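Local coordinates for porin (Acinetobacter baumannii AB307-0294, PDB 5DL7), which probably acts as an outer-membrane porin, a beta-barrel channel through which small molecules, possibly vanillate among them, diffuse passively across the outer membrane, at residues A[282-287]-A[318-323]; A[305-310]-A[344-349]; A[310-315]-A[365-370]. All coordinates share one frame; numbering follows the deposited sequence.

Interaction 1 (A[282-287]-A[318-323]); sequences LGYMQS and KVYSIR. With C8E ((hydroxyethyloxy)tri(ethyloxy)octane), chain H.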
loop_
_atom_site.group_PDB
_atom_site.type_symbol
_atom_site.label_atom_id
_atom_site.label_comp_id
_atom_site.label_asym_id
_atom_site.label_seq_id
_atom_site.Cartn_x
_atom_site.Cartn_y
_atom_site.Cartn_z
ATOM N N LEU A 282 5.177 16.800 -10.287
ATOM C CA LEU A 282 6.089 16.044 -11.116
ATOM C C LEU A 282 6.763 15.065 -10.216
ATOM O O LEU A 282 7.169 15.325 -9.077
ATOM C CB LEU A 282 7.131 16.979 -11.807
ATOM C CG LEU A 282 6.618 18.070 -12.715
ATOM C CD1 LEU A 282 7.796 18.952 -13.042
ATOM C CD2 LEU A 282 6.040 17.410 -13.998
ATOM N N GLY A 283 7.002 13.845 -10.759
ATOM C CA GLY A 283 7.579 12.746 -10.049
ATOM C C GLY A 283 8.806 12.165 -10.785
ATOM O O GLY A 283 8.947 12.229 -12.046
ATOM N N TYR A 284 9.796 11.665 -10.061
ATOM C CA TYR A 284 10.961 11.009 -10.582
ATOM C C TYR A 284 11.329 9.859 -9.690
ATOM O O TYR A 284 11.262 9.985 -8.438
ATOM C CB TYR A 284 12.185 11.932 -10.708
ATOM C CG TYR A 284 13.322 11.276 -11.368
ATOM C CD1 TYR A 284 13.250 10.948 -12.716
ATOM C CD2 TYR A 284 14.330 10.878 -10.677
ATOM C CE1 TYR A 284 14.329 10.332 -13.396
ATOM C CE2 TYR A 284 15.444 10.297 -11.338
ATOM C CZ TYR A 284 15.358 9.946 -12.659
ATOM O OH TYR A 284 16.490 9.325 -13.324
ATOM N N MET A 285 11.724 8.728 -10.315
ATOM C CA MET A 285 12.313 7.635 -9.576
ATOM C C MET A 285 13.496 7.088 -10.305
ATOM O O MET A 285 13.524 7.085 -11.511
ATOM C CB MET A 285 11.338 6.493 -9.216
ATOM C CG MET A 285 9.971 6.928 -8.712
ATOM S SD MET A 285 9.056 5.684 -7.830
ATOM C CE MET A 285 8.662 4.529 -9.159
ATOM N N GLN A 286 14.415 6.553 -9.531
ATOM C CA GLN A 286 15.486 5.751 -10.126
ATOM C C GLN A 286 16.060 4.692 -9.227
ATOM O O GLN A 286 16.310 4.915 -8.047
ATOM C CB GLN A 286 16.630 6.687 -10.601
ATOM C CG GLN A 286 17.803 6.028 -11.300
ATOM C CD GLN A 286 18.780 7.009 -11.965
ATOM O OE1 GLN A 286 18.486 8.187 -12.075
ATOM N NE2 GLN A 286 19.843 6.463 -12.569
ATOM N N SER A 287 16.230 3.494 -9.807
ATOM C CA SER A 287 16.932 2.458 -9.192
ATOM C C SER A 287 18.373 2.386 -9.528
ATOM O O SER A 287 18.747 2.499 -10.715
ATOM C CB SER A 287 16.196 1.136 -9.635
ATOM O OG SER A 287 16.724 0.038 -8.969
ATOM N N LYS A 318 14.352 4.032 -14.574
ATOM C CA LYS A 318 14.148 5.480 -14.410
ATOM C C LYS A 318 12.736 5.765 -14.699
ATOM O O LYS A 318 12.196 5.360 -15.764
ATOM C CB LYS A 318 15.031 6.265 -15.393
ATOM C CG LYS A 318 16.503 6.160 -15.045
ATOM C CD LYS A 318 17.180 6.993 -16.165
ATOM C CE LYS A 318 18.650 6.989 -15.984
ATOM N NZ LYS A 318 19.082 5.695 -16.591
ATOM N N VAL A 319 12.055 6.523 -13.838
ATOM C CA VAL A 319 10.675 6.824 -13.980
ATOM C C VAL A 319 10.362 8.322 -13.937
ATOM O O VAL A 319 10.924 8.985 -13.062
ATOM C CB VAL A 319 9.802 6.153 -12.889
ATOM C CG1 VAL A 319 8.293 6.329 -13.104
ATOM C CG2 VAL A 319 10.049 4.637 -12.745
ATOM N N TYR A 320 9.589 8.727 -14.902
ATOM C CA TYR A 320 9.160 10.159 -15.065
ATOM C C TYR A 320 7.684 10.180 -14.941
ATOM O O TYR A 320 6.984 9.517 -15.689
ATOM C CB TYR A 320 9.613 10.707 -16.440
ATOM C CG TYR A 320 11.066 10.473 -16.694
ATOM C CD1 TYR A 320 11.462 9.217 -17.236
ATOM C CD2 TYR A 320 12.033 11.421 -16.440
ATOM C CE1 TYR A 320 12.788 9.001 -17.530
ATOM C CE2 TYR A 320 13.403 11.183 -16.799
ATOM C CZ TYR A 320 13.704 9.963 -17.282
ATOM O OH TYR A 320 15.035 9.609 -17.613
ATOM N N SER A 321 7.123 11.099 -14.109
ATOM C CA SER A 321 5.652 11.172 -14.020
ATOM C C SER A 321 5.152 12.620 -13.839
ATOM O O SER A 321 5.891 13.531 -13.477
ATOM C CB SER A 321 5.119 10.335 -12.820
ATOM O OG SER A 321 5.427 11.069 -11.614
ATOM N N ILE A 322 3.929 12.748 -14.131
ATOM C CA ILE A 322 3.241 14.065 -13.978
ATOM C C ILE A 322 1.836 13.754 -13.475
ATOM O O ILE A 322 1.254 12.741 -13.791
ATOM C CB ILE A 322 3.225 14.832 -15.247
ATOM C CG1 ILE A 322 2.616 16.239 -15.023
ATOM C CG2 ILE A 322 2.510 14.114 -16.403
ATOM C CD1 ILE A 322 2.821 17.170 -16.197
ATOM N N ARG A 323 1.270 14.618 -12.616
ATOM C CA ARG A 323 0.012 14.399 -11.950
ATOM C C ARG A 323 -0.714 15.660 -11.811
ATOM O O ARG A 323 -0.126 16.704 -11.566
ATOM C CB ARG A 323 0.340 13.870 -10.548
ATOM C CG ARG A 323 -0.826 13.510 -9.740
ATOM C CD ARG A 323 -0.276 13.238 -8.313
ATOM N NE ARG A 323 -1.418 13.095 -7.310
ATOM C CZ ARG A 323 -1.729 11.953 -6.613
ATOM N NH1 ARG A 323 -0.995 10.825 -6.715
ATOM N NH2 ARG A 323 -2.742 11.934 -5.773
HETATM C C1 C8E H . -2.168 12.860 -17.194
HETATM C C2 C8E H . -1.466 13.926 -16.469
HETATM C C3 C8E H . -1.995 15.237 -16.910
HETATM C C4 C8E H . -1.084 16.330 -16.459
HETATM C C5 C8E H . -1.607 17.719 -16.453
HETATM C C6 C8E H . -0.690 18.879 -16.791
HETATM C C7 C8E H . -1.064 20.160 -16.028
HETATM C C8 C8E H . -0.598 21.554 -16.546
HETATM O O9 C8E H . -1.181 22.521 -15.624
HETATM C C10 C8E H . -1.107 23.942 -15.806
HETATM C C11 C8E H . -2.359 24.626 -15.208
HETATM O O12 C8E H . -2.853 23.967 -14.002
HETATM C C13 C8E H . -3.944 24.603 -13.310
HETATM C C14 C8E H . -3.477 25.839 -12.534
HETATM O O15 C8E H . -4.578 26.460 -11.885
HETATM C C16 C8E H . -4.753 27.886 -12.164
HETATM O O HOH W 1 17.360 10.685 -15.549
#
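Tyr284 and Tyr320 lie side by side across two neighbouring antiparallel strands of the porin barrel wall, on the face that carries Leu282 and Ile322. The rings form a T-shaped pair: the edge of Tyr284 is turned toward the face of Tyr320, with planes at 64° and centroids 5.3 Å apart. CG of Tyr284 is anti to its backbone N (chi1 -174°), and CE1 of its ring touches CE2 of Tyr320 at 3.6 Å. The two residues form a non-hydrogen-bonded pair. Tyrosine suits both positions by offering an apolar ring and a polar tip, and a water links the two OH groups. On the same face, CD2 of Leu282 packs alongside CG1 of Ile322 at 3.8 Å, and a detergent alkyl chain lies against Ile322, consistent with a membrane-facing surface. Lys318 runs beside Gln286, its ammonium paired with Asp352.

The opposite face is turned to the barrel interior. There CE of Met285 touches CG2 of Val319, and the long unbranched methionine chain, bent at chi3, also touches Leu305 and Tyr312 of an inward loop. Gly283 faces Ser321 in a hydrogen-bonded pair, joined by two backbone bonds; with no side chain at Gly283, Ser321 OG can sit 3.1 Å from its CA. Back on the outer face, the phenol of Tyr284 is fixed by its own strand, OH donating to Gln286 OE1 at 2.6 Å.

Interaction 2 (A[305-310]-A[344-349]); sequences LDFMSS and MTRYAK. With C8E ((hydroxyethyloxy)tri(ethyloxy)octane), chain H.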
loop_
_atom_site.group_PDB
_atom_site.type_symbol
_atom_site.label_atom_id
_atom_site.label_comp_id
_atom_site.label_asym_id
_atom_site.label_seq_id
_atom_site.Cartn_x
_atom_site.Cartn_y
_atom_site.Cartn_z
ATOM N N LEU A 305 5.806 6.753 -5.985
ATOM C CA LEU A 305 4.778 6.626 -7.101
ATOM C C LEU A 305 4.093 5.284 -6.909
ATOM O O LEU A 305 4.745 4.217 -6.987
ATOM C CB LEU A 305 5.416 6.829 -8.510
ATOM C CG LEU A 305 6.225 8.057 -8.688
ATOM C CD1 LEU A 305 6.703 8.126 -10.126
ATOM C CD2 LEU A 305 5.305 9.258 -8.356
ATOM N N ASP A 306 2.831 5.251 -6.535
ATOM C CA ASP A 306 2.095 3.997 -6.200
ATOM C C ASP A 306 1.013 3.733 -7.263
ATOM O O ASP A 306 -0.169 3.909 -7.122
ATOM C CB ASP A 306 1.386 4.144 -4.868
ATOM C CG ASP A 306 0.410 5.354 -4.813
ATOM O OD1 ASP A 306 0.541 6.521 -5.594
ATOM O OD2 ASP A 306 -0.550 5.261 -3.905
ATOM N N PHE A 307 1.459 3.322 -8.442
ATOM C CA PHE A 307 0.545 3.077 -9.621
ATOM C C PHE A 307 -0.155 1.721 -9.614
ATOM O O PHE A 307 0.354 0.795 -8.871
ATOM C CB PHE A 307 1.424 3.228 -10.861
ATOM C CG PHE A 307 1.496 4.686 -11.352
ATOM C CD1 PHE A 307 2.156 5.654 -10.625
ATOM C CD2 PHE A 307 0.863 5.087 -12.481
ATOM C CE1 PHE A 307 2.271 6.974 -11.106
ATOM C CE2 PHE A 307 0.905 6.425 -12.939
ATOM C CZ PHE A 307 1.601 7.374 -12.229
ATOM N N MET A 308 -1.234 1.589 -10.277
ATOM C CA MET A 308 -2.180 0.508 -10.230
ATOM C C MET A 308 -1.584 -0.796 -10.789
ATOM O O MET A 308 -1.822 -1.893 -10.215
ATOM C CB MET A 308 -3.481 0.851 -10.877
ATOM C CG MET A 308 -4.169 1.944 -10.062
ATOM S SD MET A 308 -5.551 2.675 -11.115
ATOM C CE MET A 308 -6.593 1.288 -11.427
ATOM N N SER A 309 -0.878 -0.705 -11.919
ATOM C CA SER A 309 -0.740 -1.882 -12.791
ATOM C C SER A 309 0.736 -2.410 -12.801
ATOM O O SER A 309 0.961 -3.375 -13.541
ATOM C CB SER A 309 -1.163 -1.595 -14.231
ATOM O OG SER A 309 -2.520 -1.162 -14.207
ATOM N N SER A 310 1.660 -1.758 -12.089
ATOM C CA SER A 310 3.042 -2.210 -11.964
ATOM C C SER A 310 3.624 -1.542 -10.747
ATOM O O SER A 310 3.163 -0.464 -10.342
ATOM C CB SER A 310 3.885 -1.753 -13.190
ATOM O OG SER A 310 5.325 -1.993 -13.084
ATOM N N MET A 344 -8.247 13.037 -9.922
ATOM C CA MET A 344 -6.846 12.931 -10.197
ATOM C C MET A 344 -6.676 12.214 -11.527
ATOM O O MET A 344 -7.306 11.294 -11.864
ATOM C CB MET A 344 -6.002 12.224 -9.073
ATOM C CG MET A 344 -4.529 12.322 -9.186
ATOM S SD MET A 344 -4.042 10.830 -10.096
ATOM C CE MET A 344 -4.285 9.338 -8.847
ATOM N N THR A 345 -5.680 12.658 -12.188
ATOM C CA THR A 345 -5.041 11.931 -13.377
ATOM C C THR A 345 -3.531 12.059 -13.311
ATOM O O THR A 345 -2.976 13.017 -12.881
ATOM C CB THR A 345 -5.575 12.415 -14.770
ATOM O OG1 THR A 345 -5.090 11.681 -15.880
ATOM C CG2 THR A 345 -5.296 13.920 -15.037
ATOM N N ARG A 346 -2.830 11.022 -13.790
ATOM C CA ARG A 346 -1.421 10.944 -13.742
ATOM C C ARG A 346 -0.866 10.042 -14.775
ATOM O O ARG A 346 -1.651 9.169 -15.269
ATOM C CB ARG A 346 -1.010 10.470 -12.373
ATOM C CG ARG A 346 -1.491 9.116 -11.972
ATOM C CD ARG A 346 -0.969 8.791 -10.530
ATOM N NE ARG A 346 -1.520 7.511 -10.085
ATOM C CZ ARG A 346 -1.139 6.904 -8.989
ATOM N NH1 ARG A 346 -0.273 7.453 -8.081
ATOM N NH2 ARG A 346 -1.768 5.745 -8.674
ATOM N N TYR A 347 0.329 10.281 -15.231
ATOM C CA TYR A 347 0.972 9.466 -16.239
ATOM C C TYR A 347 2.387 9.166 -15.660
ATOM O O TYR A 347 3.067 10.086 -15.208
ATOM C CB TYR A 347 1.100 10.212 -17.509
ATOM C CG TYR A 347 1.931 9.466 -18.577
ATOM C CD1 TYR A 347 1.415 8.338 -19.290
ATOM C CD2 TYR A 347 3.252 9.871 -18.911
ATOM C CE1 TYR A 347 2.187 7.674 -20.256
ATOM C CE2 TYR A 347 3.998 9.208 -19.894
ATOM C CZ TYR A 347 3.495 8.115 -20.523
ATOM O OH TYR A 347 4.226 7.474 -21.474
ATOM N N ALA A 348 2.843 7.989 -15.880
ATOM C CA ALA A 348 4.256 7.637 -15.621
ATOM C C ALA A 348 4.872 6.821 -16.764
ATOM O O ALA A 348 4.138 5.988 -17.329
ATOM C CB ALA A 348 4.348 6.835 -14.318
ATOM N N LYS A 349 6.117 7.079 -17.081
ATOM C CA LYS A 349 6.829 6.191 -17.898
ATOM C C LYS A 349 8.129 5.745 -17.251
ATOM O O LYS A 349 8.844 6.552 -16.687
ATOM C CB LYS A 349 7.152 6.884 -19.193
ATOM C CG LYS A 349 8.002 8.004 -19.240
ATOM C CD LYS A 349 8.459 8.280 -20.720
ATOM C CE LYS A 349 9.712 9.118 -20.909
ATOM N NZ LYS A 349 9.732 10.608 -21.136
HETATM C C1 C8E H . -2.168 12.860 -17.194
HETATM C C2 C8E H . -1.466 13.926 -16.469
HETATM C C3 C8E H . -1.995 15.237 -16.910
HETATM C C4 C8E H . -1.084 16.330 -16.459
HETATM C C5 C8E H . -1.607 17.719 -16.453
HETATM C C6 C8E H . -0.690 18.879 -16.791
HETATM C C7 C8E H . -1.064 20.160 -16.028
HETATM C C8 C8E H . -0.598 21.554 -16.546
HETATM O O9 C8E H . -1.181 22.521 -15.624
HETATM C C10 C8E H . -1.107 23.942 -15.806
HETATM C C11 C8E H . -2.359 24.626 -15.208
HETATM O O12 C8E H . -2.853 23.967 -14.002
HETATM C C13 C8E H . -3.944 24.603 -13.310
HETATM C C14 C8E H . -3.477 25.839 -12.534
HETATM O O15 C8E H . -4.578 26.460 -11.885
HETATM C C16 C8E H . -4.753 27.886 -12.164
#
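An inward-folded loop of the porin meets the barrel wall where Phe307 is sandwiched between Arg346 and Ala348, two residues whose side chains leave the same face of their strand. The guanidinium of Arg346 lies flat on one ring face, a cation-pi stack with planes at 16° and CZ 4.0 Å from the ring centroid. Ala348 CB covers the opposite face in a CH-pi contact, 3.5 Å from Phe307 CZ; a methyl group is small enough to let the ring settle against the strand.

Arginine suits this place because its long chain, extended from CG to NE, runs antiparallel to the phenylalanine side chain and still reaches the loop backbone. Its two terminal nitrogens each hold one atom of Asp306: NH1 forms a salt bridge with OD1 at 2.8 Å, nearly in the guanidinium plane, while NH2 donates to Asp306 O at 2.9 Å. The carboxylate stands 84° to the guanidinium, and OD1 is met from above its own plane. Met344 CE lies over the other guanidinium face, toward its rim.

Glu369 of the neighbouring strand 363-375 is a second acidic partner for Arg346 NH2, and it also accepts from Met308 N. The loop is thereby tied to strands 341-353 and 363-375, while Met308 reaches across to strands 384-395 and 406-418.

Interaction 3 (A[310-315]-A[365-370]); sequences SDYSNK and EDSLEF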
loop_
_atom_site.group_PDB
_atom_site.type_symbol
_atom_site.label_atom_id
_atom_site.label_comp_id
_atom_site.label_asym_id
_atom_site.label_seq_id
_atom_site.Cartn_x
_atom_site.Cartn_y
_atom_site.Cartn_z
ATOM N N SER A 310 1.660 -1.758 -12.089
ATOM C CA SER A 310 3.042 -2.210 -11.964
ATOM C C SER A 310 3.624 -1.542 -10.747
ATOM O O SER A 310 3.163 -0.464 -10.342
ATOM C CB SER A 310 3.885 -1.753 -13.190
ATOM O OG SER A 310 5.325 -1.993 -13.084
ATOM N N ASP A 311 4.744 -2.062 -10.267
ATOM C CA ASP A 311 5.493 -1.458 -9.189
ATOM C C ASP A 311 6.498 -0.412 -9.601
ATOM O O ASP A 311 6.967 0.318 -8.679
ATOM C CB ASP A 311 6.028 -2.481 -8.226
ATOM C CG ASP A 311 7.161 -3.208 -8.643
ATOM O OD1 ASP A 311 7.849 -2.965 -9.692
ATOM O OD2 ASP A 311 7.798 -3.756 -7.732
ATOM N N TYR A 312 6.862 -0.340 -10.870
ATOM C CA TYR A 312 7.838 0.684 -11.383
ATOM C C TYR A 312 9.145 0.681 -10.621
ATOM O O TYR A 312 9.885 1.650 -10.682
ATOM C CB TYR A 312 7.191 2.082 -11.455
ATOM C CG TYR A 312 6.261 2.265 -12.603
ATOM C CD1 TYR A 312 4.974 1.943 -12.469
ATOM C CD2 TYR A 312 6.656 2.859 -13.724
ATOM C CE1 TYR A 312 4.061 2.049 -13.545
ATOM C CE2 TYR A 312 5.823 3.027 -14.805
ATOM C CZ TYR A 312 4.525 2.639 -14.715
ATOM O OH TYR A 312 3.637 2.715 -15.784
ATOM N N SER A 313 9.533 -0.477 -10.036
ATOM C CA SER A 313 10.663 -0.604 -9.115
ATOM C C SER A 313 11.743 -1.583 -9.611
ATOM O O SER A 313 12.500 -2.157 -8.747
ATOM C CB SER A 313 10.169 -0.934 -7.663
ATOM O OG SER A 313 9.225 0.115 -7.207
ATOM N N ASN A 314 11.831 -1.784 -10.920
ATOM C CA ASN A 314 12.788 -2.746 -11.492
ATOM C C ASN A 314 14.193 -2.244 -11.420
ATOM O O ASN A 314 14.451 -0.992 -11.312
ATOM C CB ASN A 314 12.377 -2.983 -12.922
ATOM C CG ASN A 314 11.055 -3.698 -12.991
ATOM O OD1 ASN A 314 10.964 -4.887 -12.629
ATOM N ND2 ASN A 314 9.959 -3.017 -13.347
ATOM N N LYS A 315 15.136 -3.173 -11.557
ATOM C CA LYS A 315 16.570 -2.901 -11.684
ATOM C C LYS A 315 16.789 -1.825 -12.816
ATOM O O LYS A 315 16.298 -1.933 -13.952
ATOM C CB LYS A 315 17.347 -4.167 -11.981
ATOM C CG LYS A 315 18.843 -3.880 -11.990
ATOM C CD LYS A 315 19.798 -4.592 -12.775
ATOM C CE LYS A 315 21.243 -4.166 -12.750
ATOM N NZ LYS A 315 21.661 -3.474 -13.885
ATOM N N GLU A 365 7.903 0.697 -19.726
ATOM C CA GLU A 365 6.460 0.570 -19.351
ATOM C C GLU A 365 5.845 1.929 -19.127
ATOM O O GLU A 365 6.596 2.882 -18.808
ATOM C CB GLU A 365 6.253 -0.329 -18.106
ATOM C CG GLU A 365 6.968 0.265 -16.919
ATOM C CD GLU A 365 6.973 -0.636 -15.661
ATOM O OE1 GLU A 365 6.030 -1.429 -15.498
ATOM O OE2 GLU A 365 7.756 -0.389 -14.653
ATOM N N ASP A 366 4.556 2.040 -19.295
ATOM C CA ASP A 366 3.889 3.336 -19.024
ATOM C C ASP A 366 2.476 3.125 -18.572
ATOM O O ASP A 366 1.853 2.093 -18.858
ATOM C CB ASP A 366 4.064 4.380 -20.087
ATOM C CG ASP A 366 3.279 4.182 -21.378
ATOM O OD1 ASP A 366 2.677 3.113 -21.604
ATOM O OD2 ASP A 366 3.251 5.144 -22.237
ATOM N N SER A 367 1.980 4.097 -17.838
ATOM C CA SER A 367 0.586 4.079 -17.322
ATOM C C SER A 367 -0.041 5.454 -17.424
ATOM O O SER A 367 0.583 6.427 -16.948
ATOM C CB SER A 367 0.635 3.799 -15.810
ATOM O OG SER A 367 1.036 2.498 -15.449
ATOM N N LEU A 368 -1.240 5.464 -17.914
ATOM C CA LEU A 368 -2.142 6.661 -17.825
ATOM C C LEU A 368 -3.282 6.273 -16.901
ATOM O O LEU A 368 -4.000 5.345 -17.211
ATOM C CB LEU A 368 -2.650 7.165 -19.193
ATOM C CG LEU A 368 -3.588 8.398 -19.144
ATOM C CD1 LEU A 368 -2.770 9.619 -18.519
ATOM C CD2 LEU A 368 -3.984 8.620 -20.578
ATOM N N GLU A 369 -3.450 7.000 -15.820
ATOM C CA GLU A 369 -4.505 6.747 -14.866
ATOM C C GLU A 369 -5.443 7.925 -14.625
ATOM O O GLU A 369 -5.087 9.069 -14.727
ATOM C CB GLU A 369 -4.023 6.423 -13.470
ATOM C CG GLU A 369 -3.023 5.241 -13.502
ATOM C CD GLU A 369 -2.684 4.739 -12.065
ATOM O OE1 GLU A 369 -3.076 5.317 -11.045
ATOM O OE2 GLU A 369 -1.919 3.698 -12.055
ATOM N N PHE A 370 -6.666 7.563 -14.302
ATOM C CA PHE A 370 -7.785 8.446 -13.882
ATOM C C PHE A 370 -8.408 7.956 -12.605
ATOM O O PHE A 370 -8.549 6.778 -12.446
ATOM C CB PHE A 370 -8.888 8.536 -14.927
ATOM C CG PHE A 370 -8.405 9.085 -16.173
ATOM C CD1 PHE A 370 -8.348 10.474 -16.313
ATOM C CD2 PHE A 370 -7.919 8.280 -17.220
ATOM C CE1 PHE A 370 -7.868 11.127 -17.479
ATOM C CE2 PHE A 370 -7.455 8.898 -18.424
ATOM C CZ PHE A 370 -7.386 10.324 -18.516
#
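This is a buried polar contact between a tightly turned part of the inward-folded loop and the inner face of barrel strand 363-375, carried by Ser310 and Tyr312 against Glu365 and Ser367. The carboxylate of Glu365 leans over the Tyr312 ring, the planes only 25° apart, with OE2 3.5 Å above the ring plane and offset toward its rim. Glu365 CG stands between its backbone N and carbonyl carbon (chi1 61°), and the chain is extended beyond it, giving glutamate the length to reach the loop.

Ser310 OG donates to the syn lone pair of Glu365 OE1 at 2.6 Å. The same hydroxyl accepts from Tyr312 N in an ST turn, so a single small side chain both shapes the loop and binds it to the wall. Asp311 OD1 accepts from Ser313 N at 3.0 Å, making an overlapping Asx turn. At the far end of the ring, Tyr312 OH and Ser367 OG share a hydrogen bond of 2.6 Å near the ring plane; tyrosine thus spans from the loop backbone to the strand with a polar tip. Asp311 OD1 lies 5.6 Å from Glu365 OE2, a repulsion probably offset by the salt bridge of Asp311 to Arg188 and the hydroxyls bound to Glu365.

Tyr393 of strand 384-395 packs on Ser310, Tyr312 and Ser367, and its OH is hydrogen-bonded to Glu365 OE1. Strand 341-353 borders the other side of strand 363-375, and its Ile353 touches Glu365.

Interaction 1 belongs to the barrel wall itself: backbone bonds unite two adjacent strands, with aromatic and aliphatic groups facing detergent and, by inference, the membrane. Interactions 2 and 3 are buried and fasten one inward loop, through its consecutive parts, to strands 341-353 and 363-375; they share Ser310 and rely on side-chain chemistry, a cation and a ring in one, hydroxyls and a carboxylate in the other. The Arg346–Glu369 salt bridge joins them, as does the bond between Tyr347 OH and Asp366. Strand 318-327 of interaction 1 neighbours strand 341-353 of interaction 2, with Tyr320 N and Lys349 O probably hydrogen-bonded. The inner face of interaction 1 meets interaction 3 as Met285 and Val319 pack on Tyr312 O.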